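Local coordinates for enoyl-CoA hydratase, EchA12_1 (Mycobacterium marinum M, PDB 3QRE), which probably acts as an enoyl-CoA hydratase of the crotonase family, adding water to the double bond of enoyl-CoA thioesters in fatty acid metabolism, at residues 132-146 with 152-166. Numbering follows the deposited sequence.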
loop_
_atom_site.group_PDB
_atom_site.type_symbol
_atom_site.label_atom_id
_atom_site.label_comp_id
_atom_site.label_asym_id
_atom_site.label_seq_id
_atom_site.Cartn_x
_atom_site.Cartn_y
_atom_site.Cartn_z
ATOM N N PRO A 132 9.484 -0.843 20.512
ATOM C CA PRO A 132 9.694 -1.221 19.120
ATOM C C PRO A 132 10.638 -2.415 18.987
ATOM O O PRO A 132 11.550 -2.587 19.816
ATOM C CB PRO A 132 10.359 0.026 18.502
ATOM C CG PRO A 132 10.321 1.097 19.589
ATOM C CD PRO A 132 10.254 0.364 20.872
ATOM N N VAL A 133 10.426 -3.225 17.938
ATOM C CA VAL A 133 11.340 -4.302 17.604
ATOM C C VAL A 133 11.839 -4.045 16.192
ATOM O O VAL A 133 11.035 -3.845 15.255
ATOM C CB VAL A 133 10.665 -5.709 17.744
ATOM C CG1 VAL A 133 11.665 -6.841 17.518
ATOM C CG2 VAL A 133 10.018 -5.872 19.119
ATOM N N ILE A 134 13.159 -4.016 16.047
ATOM C CA ILE A 134 13.803 -3.867 14.760
ATOM C C ILE A 134 14.377 -5.231 14.368
ATOM O O ILE A 134 15.265 -5.760 15.057
ATOM C CB ILE A 134 14.955 -2.820 14.805
ATOM C CG1 ILE A 134 14.587 -1.544 15.594
ATOM C CG2 ILE A 134 15.457 -2.479 13.405
ATOM C CD1 ILE A 134 13.208 -0.918 15.250
ATOM N N ALA A 135 13.877 -5.800 13.271
ATOM C CA ALA A 135 14.451 -7.009 12.713
ATOM C C ALA A 135 15.624 -6.696 11.800
ATOM O O ALA A 135 15.536 -5.830 10.905
ATOM C CB ALA A 135 13.386 -7.839 11.964
ATOM N N ALA A 136 16.729 -7.403 12.033
ATOM C CA ALA A 136 17.880 -7.339 11.164
ATOM C C ALA A 136 18.007 -8.684 10.485
ATOM O O ALA A 136 18.516 -9.626 11.067
ATOM C CB ALA A 136 19.110 -7.032 11.963
ATOM N N ILE A 137 17.542 -8.760 9.243
ATOM C CA ILE A 137 17.374 -10.019 8.521
ATOM C C ILE A 137 18.656 -10.361 7.778
ATOM O O ILE A 137 18.889 -9.899 6.661
ATOM C CB ILE A 137 16.145 -9.957 7.580
ATOM C CG1 ILE A 137 14.907 -9.479 8.385
ATOM C CG2 ILE A 137 15.876 -11.318 6.949
ATOM C CD1 ILE A 137 13.644 -9.163 7.566
ATOM N N ASN A 138 19.475 -11.189 8.424
ATOM C CA ASN A 138 20.841 -11.557 7.968
ATOM C C ASN A 138 20.923 -12.588 6.852
ATOM O O ASN A 138 21.992 -12.772 6.271
ATOM C CB ASN A 138 21.668 -12.080 9.162
ATOM C CG ASN A 138 20.922 -13.156 9.952
ATOM O OD1 ASN A 138 19.918 -12.866 10.617
ATOM N ND2 ASN A 138 21.397 -14.402 9.871
ATOM N N GLY A 139 19.814 -13.270 6.569
ATOM C CA GLY A 139 19.806 -14.422 5.651
ATOM C C GLY A 139 18.410 -15.033 5.609
ATOM O O GLY A 139 17.451 -14.385 6.083
ATOM N N PRO A 140 18.285 -16.279 5.063
ATOM C CA PRO A 140 16.982 -16.936 4.854
ATOM C C PRO A 140 15.853 -16.601 5.857
ATOM O O PRO A 140 15.967 -16.837 7.059
ATOM C CB PRO A 140 17.346 -18.435 4.819
ATOM C CG PRO A 140 18.804 -18.449 4.232
ATOM C CD PRO A 140 19.368 -17.040 4.391
ATOM N N CYS A 141 14.767 -16.051 5.321
ATOM C CA CYS A 141 13.595 -15.637 6.104
ATOM C C CYS A 141 12.333 -16.310 5.503
ATOM O O CYS A 141 11.776 -15.863 4.493
ATOM C CB CYS A 141 13.505 -14.110 6.070
ATOM S SG CYS A 141 12.182 -13.334 7.025
ATOM N N VAL A 142 11.893 -17.405 6.116
ATOM C CA VAL A 142 10.962 -18.322 5.452
ATOM C C VAL A 142 9.918 -18.839 6.419
ATOM O O VAL A 142 10.231 -19.149 7.582
ATOM C CB VAL A 142 11.723 -19.527 4.797
ATOM C CG1 VAL A 142 10.755 -20.570 4.210
ATOM C CG2 VAL A 142 12.703 -19.029 3.711
ATOM N N GLY A 143 8.684 -18.951 5.928
ATOM C CA GLY A 143 7.605 -19.505 6.716
ATOM C C GLY A 143 7.358 -18.644 7.933
ATOM O O GLY A 143 7.237 -17.404 7.836
ATOM N N ILE A 144 7.300 -19.303 9.079
ATOM C CA ILE A 144 7.112 -18.643 10.349
ATOM C C ILE A 144 8.169 -17.542 10.594
ATOM O O ILE A 144 7.865 -16.519 11.225
ATOM C CB ILE A 144 7.054 -19.677 11.494
ATOM C CG1 ILE A 144 7.175 -19.007 12.873
ATOM C CG2 ILE A 144 8.143 -20.706 11.293
ATOM C CD1 ILE A 144 6.135 -19.495 13.912
ATOM N N GLY A 145 9.377 -17.737 10.067
ATOM C CA GLY A 145 10.398 -16.706 10.101
ATOM C C GLY A 145 10.025 -15.412 9.374
ATOM O O GLY A 145 10.390 -14.313 9.824
ATOM N N LEU A 146 9.312 -15.528 8.254
ATOM C CA LEU A 146 8.782 -14.350 7.569
ATOM C C LEU A 146 7.659 -13.707 8.411
ATOM O O LEU A 146 7.616 -12.494 8.597
ATOM C CB LEU A 146 8.276 -14.723 6.169
ATOM C CG LEU A 146 7.638 -13.567 5.400
ATOM C CD1 LEU A 146 8.666 -12.463 5.090
ATOM C CD2 LEU A 146 6.983 -14.087 4.105
ATOM N N CYS A 152 7.457 -7.442 13.373
ATOM C CA CYS A 152 8.335 -6.426 13.914
ATOM C C CYS A 152 7.975 -5.032 13.390
ATOM O O CYS A 152 7.323 -4.886 12.365
ATOM C CB CYS A 152 9.811 -6.778 13.634
ATOM S SG CYS A 152 10.318 -8.314 14.447
ATOM N N ASP A 153 8.395 -4.006 14.115
ATOM C CA ASP A 153 8.086 -2.628 13.727
ATOM C C ASP A 153 8.809 -2.235 12.448
ATOM O O ASP A 153 8.211 -1.654 11.544
ATOM C CB ASP A 153 8.449 -1.689 14.880
ATOM C CG ASP A 153 7.621 -1.974 16.110
ATOM O OD1 ASP A 153 6.489 -1.512 16.144
ATOM O OD2 ASP A 153 8.046 -2.682 17.037
ATOM N N VAL A 154 10.106 -2.548 12.390
ATOM C CA VAL A 154 10.975 -2.114 11.288
ATOM C C VAL A 154 11.927 -3.234 10.926
ATOM O O VAL A 154 12.432 -3.944 11.818
ATOM C CB VAL A 154 11.765 -0.824 11.648
ATOM C CG1 VAL A 154 12.583 -0.353 10.474
ATOM C CG2 VAL A 154 10.812 0.299 12.089
ATOM N N ARG A 155 12.148 -3.403 9.618
ATOM C CA ARG A 155 13.029 -4.445 9.093
ATOM C C ARG A 155 14.195 -3.900 8.240
ATOM O O ARG A 155 13.994 -3.126 7.290
ATOM C CB ARG A 155 12.220 -5.443 8.263
ATOM C CG ARG A 155 11.311 -6.394 9.076
ATOM C CD ARG A 155 10.139 -6.924 8.215
ATOM N NE ARG A 155 9.205 -5.847 7.842
ATOM C CZ ARG A 155 8.371 -5.253 8.691
ATOM N NH1 ARG A 155 8.298 -5.641 9.963
ATOM N NH2 ARG A 155 7.598 -4.280 8.273
ATOM N N PHE A 156 15.411 -4.333 8.580
ATOM C CA PHE A 156 16.576 -4.173 7.725
ATOM C C PHE A 156 16.950 -5.545 7.211
ATOM O O PHE A 156 16.772 -6.546 7.915
ATOM C CB PHE A 156 17.744 -3.564 8.487
ATOM C CG PHE A 156 17.536 -2.126 8.838
ATOM C CD1 PHE A 156 17.893 -1.131 7.948
ATOM C CD2 PHE A 156 16.947 -1.773 10.047
ATOM C CE1 PHE A 156 17.693 0.206 8.253
ATOM C CE2 PHE A 156 16.726 -0.418 10.380
ATOM C CZ PHE A 156 17.101 0.576 9.474
ATOM N N ALA A 157 17.446 -5.604 5.980
ATOM C CA ALA A 157 17.832 -6.876 5.415
ATOM C C ALA A 157 19.211 -6.786 4.783
ATOM O O ALA A 157 19.567 -5.758 4.184
ATOM C CB ALA A 157 16.819 -7.319 4.401
ATOM N N ALA A 158 19.972 -7.870 4.918
ATOM C CA ALA A 158 21.236 -8.013 4.222
ATOM C C ALA A 158 20.970 -8.247 2.745
ATOM O O ALA A 158 20.046 -8.991 2.392
ATOM C CB ALA A 158 22.039 -9.172 4.815
ATOM N N ALA A 159 21.785 -7.615 1.895
ATOM C CA ALA A 159 21.808 -7.864 0.460
ATOM C C ALA A 159 21.907 -9.359 0.141
ATOM O O ALA A 159 22.684 -10.075 0.758
ATOM C CB ALA A 159 22.980 -7.071 -0.212
ATOM N N GLY A 160 21.099 -9.826 -0.803
ATOM C CA GLY A 160 21.031 -11.251 -1.135
ATOM C C GLY A 160 20.166 -12.162 -0.248
ATOM O O GLY A 160 19.973 -13.341 -0.580
ATOM N N ALA A 161 19.663 -11.661 0.883
ATOM C CA ALA A 161 18.927 -12.525 1.821
ATOM C C ALA A 161 17.638 -13.039 1.169
ATOM O O ALA A 161 16.923 -12.272 0.532
ATOM C CB ALA A 161 18.635 -11.801 3.098
ATOM N N LYS A 162 17.379 -14.342 1.296
ATOM C CA LYS A 162 16.216 -14.990 0.662
ATOM C C LYS A 162 14.956 -14.983 1.530
ATOM O O LYS A 162 15.011 -15.281 2.737
ATOM C CB LYS A 162 16.518 -16.442 0.271
ATOM C CG LYS A 162 17.689 -16.614 -0.726
ATOM C CD LYS A 162 17.383 -17.724 -1.738
ATOM C CE LYS A 162 18.390 -17.728 -2.877
ATOM N NZ LYS A 162 19.710 -18.269 -2.425
ATOM N N PHE A 163 13.826 -14.666 0.894
ATOM C CA PHE A 163 12.528 -14.700 1.554
ATOM C C PHE A 163 11.620 -15.634 0.798
ATOM O O PHE A 163 11.706 -15.725 -0.428
ATOM C CB PHE A 163 11.878 -13.311 1.545
ATOM C CG PHE A 163 12.689 -12.244 2.213
ATOM C CD1 PHE A 163 12.285 -11.717 3.424
ATOM C CD2 PHE A 163 13.857 -11.756 1.624
ATOM C CE1 PHE A 163 13.035 -10.718 4.061
ATOM C CE2 PHE A 163 14.600 -10.769 2.251
ATOM C CZ PHE A 163 14.185 -10.243 3.471
ATOM N N ALA A 164 10.746 -16.322 1.520
ATOM C CA ALA A 164 9.699 -17.115 0.879
ATOM C C ALA A 164 8.526 -17.266 1.818
ATOM O O ALA A 164 8.698 -17.641 2.985
ATOM C CB ALA A 164 10.208 -18.481 0.446
ATOM N N ALA A 165 7.342 -16.958 1.303
ATOM C CA ALA A 165 6.095 -17.157 2.031
ATOM C C ALA A 165 5.585 -18.607 1.818
ATOM O O ALA A 165 4.535 -18.828 1.210
ATOM C CB ALA A 165 5.048 -16.108 1.593
ATOM N N VAL A 166 6.361 -19.577 2.306
ATOM C CA VAL A 166 6.055 -21.018 2.193
ATOM C C VAL A 166 5.511 -21.514 3.524
ATOM O O VAL A 166 6.145 -21.343 4.562
ATOM C CB VAL A 166 7.305 -21.855 1.817
ATOM C CG1 VAL A 166 7.023 -23.342 1.927
ATOM C CG2 VAL A 166 7.749 -21.537 0.397
#
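Ile137 packs against Phe163 in the corner between two parallel ladders of the crotonase fold, where consecutive beta-beta-alpha units lie side by side as turns of a spiral. Strands 133-137 and 154-158 run parallel (13°), and beyond a register shift of two residues Cys141-Val142 pairs with Phe163-Ala164. The tight side is the interior. Ile137 CD1 reaches the rim of the Phe163 ring, 3.9 Å from CE1, and runs alongside Arg155 CG; with CG1 beside the backbone N (chi1 -52°), CG2 is left to meet CZ. Leu146 CD1 joins CD1 of the same ring at its edge, and Cys141 SG lies obliquely to it, 4.8 Å from the centroid. Phe201 meets this ring from outside the pair. On the opposite face of the 133-137/154-158 pair, Ile134 CG2 sits in the plane of the Phe156 ring, 3.7 Å from CD2. Between the two segments the periphery is looser: Lys162 leads its amine away from 132-146, while Val142 CG1 and Val166 CB stand 4.4 Å apart; Val166 also packs on Tyr235 of the third subunit. Just before the first ladder, OD2 of buried Asp153, salt-bridged to Lys245, takes the Val133 N-H at 2.6 Å from the anti side, 18° out of the carboxylate plane.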